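Local coordinates for protein mialostatin (Ixodes ricinus, PDB 6ZTK) that inhibits cysteine cathepsins of the tick midgut, restraining their digestion of blood proteins, and also inhibits several host cathepsins, at residues H48-T53 with S117-V122. Sequence-based numbering, arbitrary orientation. Where two conformers were deposited one is given.
With TRT (fragment of triton X-100), chain C; SO4 (sulfate ion), chain D.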
ATOM      1  N   HIS A  48       3.314   1.222  -1.347  1.00 14.15           N
ATOM      2  CA  HIS A  48       3.933   2.041  -0.281  1.00 15.61           C
ATOM      3  C   HIS A  48       3.172   3.377  -0.166  1.00 14.63           C
ATOM      4  O   HIS A  48       2.935   3.833   0.957  1.00 14.88           O
ATOM      5  CB  HIS A  48       5.412   2.251  -0.550  1.00 15.62           C
ATOM      6  CG  HIS A  48       6.242   1.082  -0.128  1.00 18.05           C
ATOM      7  ND1 HIS A  48       6.512   0.809   1.211  1.00 17.33           N
ATOM      8  CD2 HIS A  48       6.850   0.109  -0.850  1.00 17.64           C
ATOM      9  CE1 HIS A  48       7.195  -0.343   1.271  1.00 18.03           C
ATOM     10  NE2 HIS A  48       7.396  -0.803   0.037  1.00 17.90           N
ATOM     11  N   TYR A  49       2.774   3.950  -1.298  1.00 13.86           N
ATOM     12  CA  TYR A  49       1.957   5.173  -1.223  1.00 14.37           C
ATOM     13  C   TYR A  49       0.699   4.897  -0.386  1.00 14.84           C
ATOM     14  O   TYR A  49       0.336   5.633   0.519  1.00 13.86           O
ATOM     15  CB  TYR A  49       1.621   5.767  -2.578  1.00 15.00           C
ATOM     16  CG  TYR A  49       0.691   6.915  -2.417  1.00 16.05           C
ATOM     17  CD1 TYR A  49       1.107   8.124  -1.872  1.00 18.36           C
ATOM     18  CD2 TYR A  49      -0.641   6.792  -2.791  1.00 18.96           C
ATOM     19  CE1 TYR A  49       0.204   9.183  -1.701  1.00 20.53           C
ATOM     20  CE2 TYR A  49      -1.517   7.849  -2.647  1.00 19.88           C
ATOM     21  CZ  TYR A  49      -1.113   9.007  -2.046  1.00 22.35           C
ATOM     22  OH  TYR A  49      -2.038  10.041  -1.906  1.00 24.25           O
ATOM     23  N   ALA A  50      -0.000   3.793  -0.687  1.00 13.41           N
ATOM     24  CA  ALA A  50      -1.256   3.485  -0.009  1.00 13.56           C
ATOM     25  C   ALA A  50      -1.014   3.394   1.487  1.00 13.94           C
ATOM     26  O   ALA A  50      -1.752   3.929   2.289  1.00 13.90           O
ATOM     27  CB  ALA A  50      -1.827   2.192  -0.563  1.00 13.24           C
ATOM     28  N   VAL A  51       0.000   2.626   1.927  1.00 12.48           N
ATOM     29  CA  VAL A  51       0.230   2.438   3.404  0.50 13.45           C
ATOM     30  C   VAL A  51       0.581   3.777   4.052  1.00 13.74           C
ATOM     31  O   VAL A  51       0.182   3.976   5.207  1.00 15.11           O
ATOM     32  CB  VAL A  51       1.311   1.398   3.801  0.50 13.54           C
ATOM     33  CG1 VAL A  51       0.977   0.037   3.258  0.50 12.74           C
ATOM     34  CG2 VAL A  51       2.748   1.774   3.529  0.50 14.68           C
ATOM     35  N   SER A  52       1.194   4.664   3.302  1.00 13.50           N
ATOM     36  CA  SER A  52       1.614   5.987   3.866  1.00 15.97           C
ATOM     37  C   SER A  52       0.378   6.812   4.227  1.00 16.43           C
ATOM     38  O   SER A  52       0.538   7.785   4.998  1.00 17.35           O
ATOM     39  CB  SER A  52       2.477   6.726   2.938  1.00 16.14           C
ATOM     40  OG  SER A  52       1.826   7.398   1.897  1.00 16.01           O
ATOM     41  N   THR A  53      -0.797   6.513   3.671  1.00 14.57           N
ATOM     42  CA  THR A  53      -2.025   7.328   3.907  1.00 15.04           C
ATOM     43  C   THR A  53      -2.782   6.846   5.143  1.00 16.20           C
ATOM     44  O   THR A  53      -3.811   7.451   5.510  1.00 17.03           O
ATOM     45  CB  THR A  53      -2.915   7.333   2.660  1.00 14.45           C
ATOM     46  OG1 THR A  53      -3.517   6.022   2.539  1.00 15.29           O
ATOM     47  CG2 THR A  53      -2.210   7.757   1.410  1.00 14.74           C
ATOM     48  N   SER A 117      -6.194  -2.273  -1.560  1.00 12.61           N
ATOM     49  CA  SER A 117      -6.346  -0.807  -1.708  1.00 12.72           C
ATOM     50  C   SER A 117      -6.534  -0.478  -3.169  1.00 13.12           C
ATOM     51  O   SER A 117      -5.840  -1.044  -4.000  1.00 13.52           O
ATOM     52  CB  SER A 117      -5.142  -0.102  -1.144  1.00 13.50           C
ATOM     53  OG  SER A 117      -5.268   1.309  -1.249  1.00 13.70           O
ATOM     54  N   ILE A 118      -7.517   0.400  -3.457  1.00 12.93           N
ATOM     55  CA  ILE A 118      -7.683   0.932  -4.818  1.00 13.84           C
ATOM     56  C   ILE A 118      -7.139   2.360  -4.860  1.00 14.69           C
ATOM     57  O   ILE A 118      -7.546   3.154  -4.023  1.00 14.19           O
ATOM     58  CB  ILE A 118      -9.137   0.869  -5.257  1.00 15.80           C
ATOM     59  CG1 ILE A 118      -9.589  -0.586  -5.320  1.00 17.15           C
ATOM     60  CG2 ILE A 118      -9.272   1.554  -6.584  1.00 17.69           C
ATOM     61  CD1 ILE A 118     -11.086  -0.745  -5.516  1.00 19.26           C
ATOM     62  N   ILE A 119      -6.284   2.621  -5.825  1.00 14.19           N
ATOM     63  CA  ILE A 119      -5.677   3.953  -6.028  1.00 15.58           C
ATOM     64  C   ILE A 119      -6.145   4.481  -7.385  1.00 15.24           C
ATOM     65  O   ILE A 119      -5.967   3.801  -8.410  1.00 14.91           O
ATOM     66  CB  ILE A 119      -4.166   3.888  -5.931  1.00 16.51           C
ATOM     67  CG1 ILE A 119      -3.744   3.325  -4.574  1.00 21.44           C
ATOM     68  CG2 ILE A 119      -3.572   5.263  -6.156  1.00 16.72           C
ATOM     69  CD1 ILE A 119      -2.273   3.316  -4.452  1.00 27.86           C
ATOM     70  N   TYR A 120      -6.690   5.683  -7.348  1.00 14.68           N
ATOM     71  CA  TYR A 120      -7.067   6.433  -8.573  1.00 14.45           C
ATOM     72  C   TYR A 120      -5.894   7.318  -8.972  1.00 14.46           C
ATOM     73  O   TYR A 120      -5.367   8.044  -8.106  1.00 15.40           O
ATOM     74  CB  TYR A 120      -8.284   7.273  -8.274  1.00 14.74           C
ATOM     75  CG  TYR A 120      -8.672   8.270  -9.312  1.00 16.07           C
ATOM     76  CD1 TYR A 120      -9.263   7.870 -10.488  1.00 15.88           C
ATOM     77  CD2 TYR A 120      -8.481   9.610  -9.077  1.00 18.17           C
ATOM     78  CE1 TYR A 120      -9.649   8.763 -11.465  1.00 16.31           C
ATOM     79  CE2 TYR A 120      -8.867  10.539 -10.047  1.00 20.03           C
ATOM     80  CZ  TYR A 120      -9.454  10.109 -11.228  1.00 18.48           C
ATOM     81  OH  TYR A 120      -9.864  11.038 -12.155  1.00 23.55           O
ATOM     82  N   THR A 121      -5.496   7.294 -10.224  1.00 13.08           N
ATOM     83  CA  THR A 121      -4.428   8.199 -10.692  1.00 15.43           C
ATOM     84  C   THR A 121      -4.844   8.925 -11.951  1.00 16.14           C
ATOM     85  O   THR A 121      -5.647   8.429 -12.763  1.00 14.24           O
ATOM     86  CB  THR A 121      -3.134   7.430 -10.958  1.00 15.13           C
ATOM     87  OG1 THR A 121      -3.199   6.651 -12.153  1.00 15.08           O
ATOM     88  CG2 THR A 121      -2.750   6.525  -9.817  1.00 16.73           C
ATOM     89  N   VAL A 122      -4.253  10.111 -12.120  1.00 16.84           N
ATOM     90  CA  VAL A 122      -4.373  10.885 -13.380  1.00 17.19           C
ATOM     91  C   VAL A 122      -2.936  11.162 -13.807  1.00 18.38           C
ATOM     92  O   VAL A 122      -2.277  12.058 -13.289  1.00 21.37           O
ATOM     93  CB  VAL A 122      -5.248  12.127 -13.208  1.00 17.85           C
ATOM     94  CG1 VAL A 122      -5.372  12.799 -14.565  1.00 20.35           C
ATOM     95  CG2 VAL A 122      -6.595  11.848 -12.584  1.00 20.25           C
TER
HETATM   96  O24 TRT C 501     -15.428  12.886  -3.733  0.50 26.37           O
HETATM   97  C23 TRT C 501     -14.319  13.166  -4.538  0.50 30.51           C
HETATM   98  C22 TRT C 501     -13.130  12.476  -3.916  0.50 33.55           C
HETATM   99  O21 TRT C 501     -12.494  11.627  -4.870  0.50 30.06           O
HETATM  100  C20 TRT C 501     -13.006  10.299  -4.920  0.50 26.66           C
HETATM  101  C19 TRT C 501     -13.420   9.974  -6.339  0.50 26.39           C
HETATM  102  O18 TRT C 501     -12.316  10.152  -7.217  0.50 24.14           O
HETATM  103  C17 TRT C 501     -12.688  10.292  -8.592  0.50 20.53           C
HETATM  104  C16 TRT C 501     -12.708   8.956  -9.323  0.50 21.48           C
HETATM  105  O15 TRT C 501     -13.045   7.908  -8.404  0.50 19.11           O
HETATM  106  C12 TRT C 501     -13.494   6.700  -8.894  0.50 16.29           C
HETATM  107  C13 TRT C 501     -12.969   6.099 -10.026  0.50 15.63           C
HETATM  108  C14 TRT C 501     -13.461   4.874 -10.458  0.50 16.83           C
HETATM  109  C11 TRT C 501     -14.481   6.052  -8.181  0.50 15.54           C
HETATM  110  C10 TRT C 501     -14.939   4.819  -8.605  0.50 14.90           C
HETATM  111  C9  TRT C 501     -14.474   4.211  -9.760  0.50 15.54           C
HETATM  112  C6  TRT C 501     -15.099   2.902 -10.272  0.50 15.81           C
HETATM  113  C8  TRT C 501     -16.116   3.452 -11.273  0.50 16.90           C
HETATM  114  C7  TRT C 501     -15.902   2.110  -9.229  0.50 15.40           C
HETATM  115  C5  TRT C 501     -14.160   2.032 -11.149  0.50 15.22           C
HETATM  116  C1  TRT C 501     -13.057   1.122 -10.566  0.50 15.08           C
HETATM  117  C2  TRT C 501     -13.698  -0.153 -10.033  0.50 16.56           C
HETATM  118  C4  TRT C 501     -12.308   1.811  -9.442  0.50 15.21           C
HETATM  119  C3  TRT C 501     -12.055   0.769 -11.671  0.50 14.40           C
HETATM  120  S   SO4 D 502       8.515  -3.607  -1.523  1.00107.04           S
HETATM  121  O1  SO4 D 502       8.063  -3.254  -0.196  1.00 90.21           O
HETATM  122  O2  SO4 D 502       7.527  -4.437  -2.185  1.00 94.98           O
HETATM  123  O3  SO4 D 502       9.748  -4.339  -1.393  1.00108.80           O
HETATM  124  O4  SO4 D 502       8.749  -2.415  -2.315  1.00 69.13           O
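The cystatin fold wraps a curved antiparallel sheet around a single long helix, and the packing of A50 and Y49 against S117 and I119 is a small example of how helix and sheet join. The axes of helical segment 48-52 and strand segment 117-122 run at 102° to each other and approach to 9.4 Å. The small side chain of A50 occupies the middle of the interface: its CB lies 3.6 Å from OG of S117 and 4.1 Å from CD1 of I119. Two residues apart on the strand, S117 and I119 turn toward the same face of the sheet and receive this methyl together. In I119, CG1 is anti to the carbonyl carbon (chi1 -58°) and the chain runs on extended, which carries CD1 to the helix; there it also meets the ring of Y49 at its edge, 4.2 Å from CD2. No hydrogen bond crosses between the two segments. The buried hydroxyl of S117 is instead satisfied by the carbonyl oxygen of S132 on the adjoining strand. Near the helix's C-terminal end, A50 O accepts bonds from both N and OG1 of T53, the latter at 2.7 Å, while CG2 of T53 lies above one face of the Y49 ring, offset toward its rim. On the sheet's other face Y120 lays its ring against C16 of the bound Triton fragment, centred 3.7 Å above the ring plane. Strand 113-122 is bonded on one flank to strand 78-92 and on the other to strand 127-136, whose V130 touches Y49 and T53 at the helix end as well as S117 of the strand.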